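Local coordinates for protein Glucose/sorbosone dehydrogenases (Escherichia coli K12, PDB 2G8S) that belongs to the glucose/sorbosone dehydrogenase family, has a beta-propeller fold and carries a bound calcium ion, at residues K290-V303 with D314-V328. Sequence-based numbering, arbitrary orientation. Where two conformers were deposited one is given.
Sequences KLFIGALKDKDVIV and DGRILTDRGQRIRDV. With EDO (1,2-ethanediol), chain F; EDO (1,2-ethanediol), chain I.
Lys-290 forms a salt bridge with Asp-314, NZ lying 2.9 Å from OD2 on its syn lone pair; Ser-305 OG bonds to both side chains. Phe-292 lays CB against Val-328 CG1, and Gly-294 brings its bare CA to Ile-325 CG2. Leu-296 packs on two arginines, CB over one face of the Arg-324 guanidinium, which is salt-bridged to Asp-341, and CD2 over one face of that of Arg-326. At the turn, Asp-298 and Asp-300 share Arg-316 in a salt-bridge network: NH1 lies 2.8 Å from Asp-298 OD2, met on the anti side, and 2.9 Å from Asp-300 OD1, on a syn lone pair; Glu-313 takes NE. With CG between backbone N and carbonyl carbon (chi1 61°), Asp-300 also places OD2 to accept from Thr-319 OG1 at 2.7 Å. Val-301 pairs with Ile-317 through two backbone bonds, its CG2 packing on Leu-318 CD1, Ile-325 CG2 and Val-328 CG2. Ile-302 CG1 packs over one face of the Arg-316 guanidinium. Val-303 O takes the N-H of Asp-314 and, weakly, of Gly-315 at a classic beta bulge. Strands 300-307 and 310-317 form one blade's outer hairpin, after 290-295; 325-330 edges the next sheet, beside 336-340.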
loop_
_atom_site.group_PDB
_atom_site.type_symbol
_atom_site.label_atom_id
_atom_site.label_comp_id
_atom_site.label_asym_id
_atom_site.label_seq_id
_atom_site.Cartn_x
_atom_site.Cartn_y
_atom_site.Cartn_z
ATOM N N LYS A 290 11.331 12.762 -8.163
ATOM C CA LYS A 290 9.971 13.049 -7.698
ATOM C C LYS A 290 9.322 11.830 -7.059
ATOM O O LYS A 290 9.717 10.686 -7.317
ATOM C CB LYS A 290 9.074 13.532 -8.838
ATOM C CG LYS A 290 9.545 14.771 -9.569
ATOM C CD LYS A 290 9.631 15.998 -8.706
ATOM C CE LYS A 290 10.168 17.170 -9.521
ATOM N NZ LYS A 290 10.492 18.284 -8.616
ATOM N N LEU A 291 8.323 12.098 -6.231
ATOM C CA LEU A 291 7.486 11.080 -5.631
ATOM C C LEU A 291 6.042 11.474 -5.930
ATOM O O LEU A 291 5.637 12.613 -5.665
ATOM C CB LEU A 291 7.714 11.051 -4.121
ATOM C CG LEU A 291 6.748 10.258 -3.240
ATOM C CD1 LEU A 291 6.766 8.776 -3.606
ATOM C CD2 LEU A 291 7.140 10.476 -1.778
ATOM N N PHE A 292 5.272 10.534 -6.476
ATOM C CA PHE A 292 3.886 10.774 -6.863
ATOM C C PHE A 292 3.006 9.986 -5.925
ATOM O O PHE A 292 3.223 8.790 -5.751
ATOM C CB PHE A 292 3.648 10.324 -8.311
ATOM C CG PHE A 292 4.395 11.147 -9.317
ATOM C CD1 PHE A 292 3.794 12.268 -9.900
ATOM C CD2 PHE A 292 5.706 10.818 -9.665
ATOM C CE1 PHE A 292 4.474 13.051 -10.813
ATOM C CE2 PHE A 292 6.406 11.600 -10.595
ATOM C CZ PHE A 292 5.794 12.718 -11.168
ATOM N N ILE A 293 2.041 10.666 -5.305
ATOM C CA ILE A 293 1.173 10.050 -4.297
ATOM C C ILE A 293 -0.295 10.247 -4.651
ATOM O O ILE A 293 -0.749 11.374 -4.874
ATOM C CB ILE A 293 1.433 10.630 -2.878
ATOM C CG1 ILE A 293 2.930 10.585 -2.546
ATOM C CG2 ILE A 293 0.596 9.879 -1.841
ATOM C CD1 ILE A 293 3.276 11.099 -1.136
ATOM N N GLY A 294 -1.046 9.151 -4.713
ATOM C CA GLY A 294 -2.473 9.265 -4.966
ATOM C C GLY A 294 -3.191 9.939 -3.811
ATOM O O GLY A 294 -2.754 9.848 -2.659
ATOM N N ALA A 295 -4.296 10.614 -4.124
ATOM C CA ALA A 295 -5.150 11.202 -3.109
ATOM C C ALA A 295 -6.586 10.761 -3.363
ATOM O O ALA A 295 -7.182 11.068 -4.411
ATOM C CB ALA A 295 -5.018 12.724 -3.118
ATOM N N LEU A 296 -7.134 10.007 -2.413
ATOM C CA LEU A 296 -8.503 9.510 -2.535
ATOM C C LEU A 296 -9.540 10.616 -2.335
ATOM O O LEU A 296 -10.500 10.723 -3.103
ATOM C CB LEU A 296 -8.756 8.367 -1.548
ATOM C CG LEU A 296 -7.995 7.068 -1.836
ATOM C CD1 LEU A 296 -7.857 6.249 -0.562
ATOM C CD2 LEU A 296 -8.694 6.266 -2.930
ATOM N N LYS A 297 -9.344 11.436 -1.303
ATOM C CA LYS A 297 -10.291 12.491 -0.950
ATOM C C LYS A 297 -10.157 13.710 -1.870
ATOM O O LYS A 297 -11.157 14.274 -2.329
ATOM C CB LYS A 297 -10.084 12.879 0.519
ATOM C CG LYS A 297 -10.939 14.026 1.050
ATOM C CD LYS A 297 -10.601 14.290 2.521
ATOM C CE LYS A 297 -11.522 15.333 3.143
ATOM N NZ LYS A 297 -11.589 16.589 2.346
ATOM N N ASP A 298 -8.916 14.120 -2.126
ATOM C CA ASP A 298 -8.649 15.261 -3.017
ATOM C C ASP A 298 -8.834 14.921 -4.499
ATOM O O ASP A 298 -8.866 15.826 -5.350
ATOM C CB ASP A 298 -7.249 15.822 -2.792
ATOM C CG ASP A 298 -7.117 16.604 -1.498
ATOM O OD1 ASP A 298 -8.141 16.989 -0.883
ATOM O OD2 ASP A 298 -5.960 16.839 -1.098
ATOM N N LYS A 299 -8.928 13.623 -4.800
ATOM C CA LYS A 299 -9.229 13.148 -6.149
ATOM C C LYS A 299 -8.187 13.635 -7.153
ATOM O O LYS A 299 -8.510 14.193 -8.202
ATOM C CB LYS A 299 -10.652 13.563 -6.571
ATOM C CG LYS A 299 -11.757 13.026 -5.657
ATOM C CD LYS A 299 -13.156 13.320 -6.194
ATOM C CE LYS A 299 -14.196 12.810 -5.224
ATOM N NZ LYS A 299 -15.581 13.065 -5.709
ATOM N N ASP A 300 -6.921 13.421 -6.813
ATOM C CA ASP A 300 -5.812 13.792 -7.688
ATOM C C ASP A 300 -4.525 13.100 -7.250
ATOM O O ASP A 300 -4.561 12.232 -6.378
ATOM C CB ASP A 300 -5.663 15.323 -7.829
ATOM C CG ASP A 300 -5.378 16.053 -6.512
ATOM O OD1 ASP A 300 -4.933 15.438 -5.519
ATOM O OD2 ASP A 300 -5.586 17.295 -6.502
ATOM N N VAL A 301 -3.418 13.458 -7.895
ATOM C CA VAL A 301 -2.091 12.956 -7.558
ATOM C C VAL A 301 -1.218 14.100 -7.054
ATOM O O VAL A 301 -1.165 15.180 -7.651
ATOM C CB VAL A 301 -1.438 12.238 -8.768
ATOM C CG1 VAL A 301 0.064 11.967 -8.521
ATOM C CG2 VAL A 301 -2.195 10.937 -9.069
ATOM N N ILE A 302 -0.553 13.857 -5.929
ATOM C CA ILE A 302 0.369 14.815 -5.354
ATOM C C ILE A 302 1.749 14.599 -5.954
ATOM O O ILE A 302 2.263 13.475 -5.956
ATOM C CB ILE A 302 0.443 14.667 -3.824
ATOM C CG1 ILE A 302 -0.961 14.530 -3.210
ATOM C CG2 ILE A 302 1.179 15.858 -3.218
ATOM C CD1 ILE A 302 -0.915 14.143 -1.736
ATOM N N VAL A 303 2.351 15.678 -6.455
ATOM C CA VAL A 303 3.691 15.622 -7.019
ATOM C C VAL A 303 4.639 16.226 -5.996
ATOM O O VAL A 303 4.458 17.379 -5.592
ATOM C CB VAL A 303 3.801 16.416 -8.330
ATOM C CG1 VAL A 303 5.177 16.210 -8.948
ATOM C CG2 VAL A 303 2.715 15.979 -9.291
ATOM N N ASP A 314 5.257 19.825 -4.638
ATOM C CA ASP A 314 5.315 20.699 -5.817
ATOM C C ASP A 314 3.930 21.203 -6.194
ATOM O O ASP A 314 3.758 22.359 -6.594
ATOM C CB ASP A 314 5.844 19.952 -7.030
ATOM C CG ASP A 314 7.280 19.509 -6.894
ATOM O OD1 ASP A 314 7.939 19.757 -5.861
ATOM O OD2 ASP A 314 7.743 18.887 -7.875
ATOM N N GLY A 315 2.947 20.318 -6.093
ATOM C CA GLY A 315 1.592 20.630 -6.522
ATOM C C GLY A 315 0.822 19.366 -6.840
ATOM O O GLY A 315 1.187 18.282 -6.389
ATOM N N ARG A 316 -0.259 19.525 -7.600
ATOM C CA ARG A 316 -1.191 18.438 -7.896
ATOM C C ARG A 316 -1.399 18.282 -9.388
ATOM O O ARG A 316 -1.337 19.264 -10.142
ATOM C CB ARG A 316 -2.553 18.717 -7.257
ATOM C CG ARG A 316 -2.528 18.993 -5.756
ATOM C CD ARG A 316 -2.026 17.789 -4.955
ATOM N NE ARG A 316 -2.057 18.041 -3.516
ATOM C CZ ARG A 316 -2.989 17.588 -2.682
ATOM N NH1 ARG A 316 -3.998 16.841 -3.126
ATOM N NH2 ARG A 316 -2.910 17.881 -1.382
ATOM N N ILE A 317 -1.640 17.041 -9.805
ATOM C CA ILE A 317 -2.032 16.727 -11.179
ATOM C C ILE A 317 -3.285 15.843 -11.170
ATOM O O ILE A 317 -3.611 15.232 -10.152
ATOM C CB ILE A 317 -0.874 16.077 -11.988
ATOM C CG1 ILE A 317 -0.444 14.741 -11.371
ATOM C CG2 ILE A 317 0.314 17.060 -12.124
ATOM C CD1 ILE A 317 0.591 13.957 -12.193
ATOM N N LEU A 318 -3.994 15.804 -12.299
ATOM C CA LEU A 318 -5.237 15.024 -12.468
ATOM C C LEU A 318 -6.465 15.582 -11.733
ATOM O O LEU A 318 -7.548 14.994 -11.805
ATOM C CB LEU A 318 -5.033 13.536 -12.121
ATOM C CG LEU A 318 -3.902 12.752 -12.791
ATOM C CD1 LEU A 318 -3.901 11.309 -12.327
ATOM C CD2 LEU A 318 -4.022 12.817 -14.290
ATOM N N THR A 319 -6.320 16.725 -11.064
ATOM C CA THR A 319 -7.437 17.296 -10.310
ATOM C C THR A 319 -8.655 17.569 -11.190
ATOM O O THR A 319 -9.793 17.415 -10.741
ATOM C CB THR A 319 -7.040 18.596 -9.583
ATOM O OG1 THR A 319 -5.754 18.426 -8.977
ATOM C CG2 THR A 319 -8.057 18.942 -8.502
ATOM N N ASP A 320 -8.420 17.948 -12.443
ATOM C CA ASP A 320 -9.544 18.257 -13.330
ATOM C C ASP A 320 -10.395 17.050 -13.749
ATOM O O ASP A 320 -11.489 17.224 -14.297
ATOM C CB ASP A 320 -9.086 19.086 -14.540
ATOM C CG ASP A 320 -8.068 18.373 -15.422
ATOM O OD1 ASP A 320 -7.664 17.229 -15.129
ATOM O OD2 ASP A 320 -7.652 18.988 -16.436
ATOM N N ARG A 321 -9.914 15.834 -13.485
ATOM C CA ARG A 321 -10.655 14.630 -13.888
ATOM C C ARG A 321 -11.715 14.204 -12.869
ATOM O O ARG A 321 -12.611 13.422 -13.191
ATOM C CB ARG A 321 -9.710 13.457 -14.170
ATOM C CG ARG A 321 -8.666 13.749 -15.250
ATOM C CD ARG A 321 -7.928 12.488 -15.687
ATOM N NE ARG A 321 -8.681 11.740 -16.702
ATOM C CZ ARG A 321 -9.362 10.621 -16.474
ATOM N NH1 ARG A 321 -9.396 10.084 -15.256
ATOM N NH2 ARG A 321 -10.003 10.018 -17.471
ATOM N N GLY A 322 -11.582 14.685 -11.635
ATOM C CA GLY A 322 -12.579 14.454 -10.593
ATOM C C GLY A 322 -12.698 13.031 -10.088
ATOM O O GLY A 322 -13.737 12.665 -9.527
ATOM N N GLN A 323 -11.639 12.232 -10.257
ATOM C CA GLN A 323 -11.649 10.828 -9.852
ATOM C C GLN A 323 -10.789 10.581 -8.621
ATOM O O GLN A 323 -9.653 11.069 -8.538
ATOM C CB GLN A 323 -11.160 9.932 -10.995
ATOM C CG GLN A 323 -11.875 10.168 -12.321
ATOM C CD GLN A 323 -13.377 9.917 -12.248
ATOM O OE1 GLN A 323 -13.824 8.784 -12.032
ATOM N NE2 GLN A 323 -14.164 10.975 -12.425
ATOM N N ARG A 324 -11.330 9.811 -7.679
ATOM C CA ARG A 324 -10.546 9.351 -6.528
ATOM C C ARG A 324 -9.371 8.527 -7.037
ATOM O O ARG A 324 -9.547 7.681 -7.906
ATOM C CB ARG A 324 -11.409 8.480 -5.609
ATOM C CG ARG A 324 -12.652 9.158 -5.044
ATOM C CD ARG A 324 -13.638 8.137 -4.450
ATOM N NE ARG A 324 -13.028 7.190 -3.514
ATOM C CZ ARG A 324 -12.753 7.458 -2.235
ATOM N NH1 ARG A 324 -13.014 8.658 -1.725
ATOM N NH2 ARG A 324 -12.202 6.528 -1.463
ATOM N N ILE A 325 -8.174 8.762 -6.498
ATOM C CA ILE A 325 -6.990 8.040 -6.962
ATOM C C ILE A 325 -6.569 6.979 -5.948
ATOM O O ILE A 325 -6.305 7.292 -4.786
ATOM C CB ILE A 325 -5.813 8.991 -7.267
ATOM C CG1 ILE A 325 -6.221 10.079 -8.273
ATOM C CG2 ILE A 325 -4.599 8.198 -7.746
ATOM C CD1 ILE A 325 -6.749 9.544 -9.618
ATOM N N ARG A 326 -6.483 5.736 -6.417
ATOM C CA ARG A 326 -6.171 4.597 -5.563
ATOM C C ARG A 326 -4.696 4.183 -5.608
ATOM O O ARG A 326 -4.095 3.921 -4.561
ATOM C CB ARG A 326 -7.078 3.408 -5.931
ATOM C CG ARG A 326 -6.651 2.038 -5.383
ATOM C CD ARG A 326 -6.479 1.997 -3.854
ATOM N NE ARG A 326 -7.738 2.192 -3.154
ATOM C CZ ARG A 326 -7.829 2.446 -1.848
ATOM N NH1 ARG A 326 -6.735 2.574 -1.108
ATOM N NH2 ARG A 326 -9.016 2.600 -1.294
ATOM N N ASP A 327 -4.112 4.096 -6.801
ATOM C CA ASP A 327 -2.733 3.595 -6.907
ATOM C C ASP A 327 -1.983 4.366 -7.970
ATOM O O ASP A 327 -2.580 4.870 -8.928
ATOM C CB ASP A 327 -2.683 2.079 -7.209
ATOM C CG ASP A 327 -1.406 1.408 -6.684
ATOM O OD1 ASP A 327 -0.552 2.080 -6.058
ATOM O OD2 ASP A 327 -1.262 0.183 -6.886
ATOM N N VAL A 328 -0.672 4.456 -7.773
ATOM C CA VAL A 328 0.229 5.158 -8.676
ATOM C C VAL A 328 1.503 4.323 -8.760
ATOM O O VAL A 328 2.069 3.939 -7.731
ATOM C CB VAL A 328 0.577 6.592 -8.157
ATOM C CG1 VAL A 328 1.514 7.296 -9.131
ATOM C CG2 VAL A 328 -0.689 7.433 -7.949
HETATM C C1 EDO F . -3.144 0.583 -2.673
HETATM O O1 EDO F . -2.936 1.071 -3.995
HETATM C C2 EDO F . -2.818 1.655 -1.642
HETATM O O2 EDO F . -3.653 2.794 -1.894
HETATM C C1 EDO I . -8.462 11.257 -20.702
HETATM O O1 EDO I . -9.819 11.266 -20.234
HETATM C C2 EDO I . -7.870 12.655 -20.609
HETATM O O2 EDO I . -7.972 13.120 -19.252
HETATM O O HOH W 1 -10.447 16.032 -8.625
HETATM O O HOH W 2 -15.335 10.889 -7.885
HETATM O O HOH W 3 -15.767 14.443 -8.486
#